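Local coordinates for nuclear and cytoplasmic polyadenylated RNA-binding protein PUB1 (Saccharomyces cerevisiae, PDB 3MD1), which binds polyadenylated RNA with a preference for poly(U), here represented by its second RRM domain, and may accompany mRNA from nucleus to cytoplasm, at residues A[3-8]-A[45-50]. Residues are numbered along the deposited sequence; the frame is centred on the assembly and turned at random.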
# COMPACT_ATOMS: atom_id res chain seq x y z
N ASN A 3 1.11 4.77 8.84
CA ASN A 3 0.63 4.58 7.48
C ASN A 3 1.75 4.37 6.48
O ASN A 3 2.72 5.14 6.44
CB ASN A 3 -0.18 5.81 7.05
CG ASN A 3 -1.31 6.12 8.00
OD1 ASN A 3 -1.37 7.21 8.60
ND2 ASN A 3 -2.20 5.18 8.17
N LEU A 4 1.58 3.34 5.66
CA LEU A 4 2.50 3.03 4.58
C LEU A 4 1.97 3.50 3.23
O LEU A 4 0.80 3.28 2.89
CB LEU A 4 2.74 1.53 4.52
CG LEU A 4 3.28 0.86 5.78
CD1 LEU A 4 3.42 -0.62 5.50
CD2 LEU A 4 4.61 1.47 6.20
N PHE A 5 2.86 4.13 2.46
CA PHE A 5 2.65 4.38 1.04
C PHE A 5 3.16 3.18 0.27
O PHE A 5 4.32 2.79 0.41
CB PHE A 5 3.41 5.63 0.59
CG PHE A 5 3.33 5.90 -0.89
CD1 PHE A 5 4.22 5.31 -1.79
CD2 PHE A 5 2.37 6.77 -1.38
CE1 PHE A 5 4.14 5.57 -3.15
CE2 PHE A 5 2.30 7.05 -2.75
CZ PHE A 5 3.18 6.45 -3.63
N VAL A 6 2.29 2.59 -0.56
CA VAL A 6 2.64 1.39 -1.31
C VAL A 6 2.60 1.72 -2.80
O VAL A 6 1.51 1.89 -3.39
CB VAL A 6 1.71 0.20 -0.96
CG1 VAL A 6 2.09 -1.05 -1.75
CG2 VAL A 6 1.73 -0.10 0.53
N GLY A 7 3.79 1.85 -3.38
CA GLY A 7 3.94 2.19 -4.80
C GLY A 7 4.23 1.04 -5.76
O GLY A 7 4.46 -0.10 -5.35
N ASP A 8 4.27 1.39 -7.04
CA ASP A 8 4.55 0.45 -8.12
C ASP A 8 3.50 -0.64 -8.20
O ASP A 8 3.82 -1.81 -8.39
CB ASP A 8 5.95 -0.17 -7.98
CG ASP A 8 6.37 -0.94 -9.20
OD1 ASP A 8 6.08 -0.47 -10.33
OD2 ASP A 8 7.00 -2.01 -9.04
N TYR A 45 -0.59 3.42 -7.03
CA TYR A 45 -0.13 3.39 -5.65
C TYR A 45 -1.31 3.41 -4.72
O TYR A 45 -2.43 3.67 -5.14
CB TYR A 45 0.87 4.53 -5.34
CG TYR A 45 0.36 5.93 -5.60
CD1 TYR A 45 0.71 6.61 -6.77
CD2 TYR A 45 -0.41 6.60 -4.66
CE1 TYR A 45 0.29 7.89 -7.01
CE2 TYR A 45 -0.84 7.92 -4.89
CZ TYR A 45 -0.49 8.55 -6.07
OH TYR A 45 -0.90 9.83 -6.33
N GLY A 46 -1.03 3.12 -3.46
CA GLY A 46 -2.08 3.01 -2.46
C GLY A 46 -1.51 3.23 -1.07
O GLY A 46 -0.32 3.48 -0.91
N PHE A 47 -2.37 3.09 -0.07
CA PHE A 47 -1.98 3.23 1.33
C PHE A 47 -2.46 2.05 2.16
O PHE A 47 -3.53 1.49 1.89
CB PHE A 47 -2.61 4.50 1.94
CG PHE A 47 -2.14 5.76 1.31
CD1 PHE A 47 -0.94 6.34 1.69
CD2 PHE A 47 -2.92 6.40 0.34
CE1 PHE A 47 -0.50 7.52 1.10
CE2 PHE A 47 -2.49 7.57 -0.25
CZ PHE A 47 -1.28 8.14 0.13
N VAL A 48 -1.67 1.70 3.18
CA VAL A 48 -2.03 0.69 4.19
C VAL A 48 -1.79 1.27 5.60
O VAL A 48 -0.72 1.81 5.88
CB VAL A 48 -1.23 -0.62 3.99
CG1 VAL A 48 -1.63 -1.64 5.05
CG2 VAL A 48 -1.51 -1.20 2.61
N SER A 49 -2.80 1.15 6.47
CA SER A 49 -2.80 1.77 7.79
C SER A 49 -2.63 0.73 8.91
O SER A 49 -3.11 -0.39 8.79
CB SER A 49 -4.11 2.55 8.02
OG SER A 49 -4.07 3.28 9.24
N PHE A 50 -1.96 1.14 9.99
CA PHE A 50 -1.71 0.28 11.16
C PHE A 50 -1.91 1.04 12.48
O PHE A 50 -1.76 2.27 12.52
CB PHE A 50 -0.27 -0.25 11.14
CG PHE A 50 0.05 -1.14 9.96
CD1 PHE A 50 0.37 -0.60 8.72
CD2 PHE A 50 0.04 -2.53 10.10
CE1 PHE A 50 0.65 -1.43 7.63
CE2 PHE A 50 0.34 -3.36 9.02
CZ PHE A 50 0.63 -2.81 7.78
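The Phe5 ring meets two aromatic side chains of strand 45-50, Tyr45 and Phe47, each in a different way. Its CE2 comes within 3.3 Å of Tyr45 CD2, and Phe5 CZ is 3.5 Å from both CB and CG of Tyr45, with the ring planes inclined at 32°. Toward Phe47 it turns an edge: CD2 approaches Phe47 CE1 at 3.9 Å in an offset edge-to-face pair, the planes 79° apart. Phe5 CG is anti to the backbone N (chi1 176°), which lays the ring along its own strand toward Gly7, where a CB would crowd CE1.

The opposite face, bearing Leu4, Val6 and Val48, is apolar, and the Phe50 ring reaches it. Leu4 CD1 touches Phe50 CE1 at 3.6 Å, Val6 CG2 meets Val48 CG2, and helix 53-63 packs on this layer, Met60 against Leu4, Ala56 and Ala59 against Phe50.

Antiparallel backbone pairing sets both faces. Leu4 and Val48 exchange two hydrogen bonds, as do Val6 and Gly46, with Leu4 N to Val48 O at 2.8 Å and nearly straight. Strands 71-77 and 28-35 flank the pair, and Leu81 packs on Phe5 and Tyr45.

These are the two central strands of the RRM beta-alpha-beta-beta-alpha-beta fold; Phe5, Tyr45 and Phe47 occupy the aromatic positions of its RNP2 and RNP1 motifs. In RRMs the residues at the positions of Phe5 and Phe47 commonly stack on bases, and the one at that of Tyr45 packs on sugars; this face is probably where Pub1 RRM2 meets RNA.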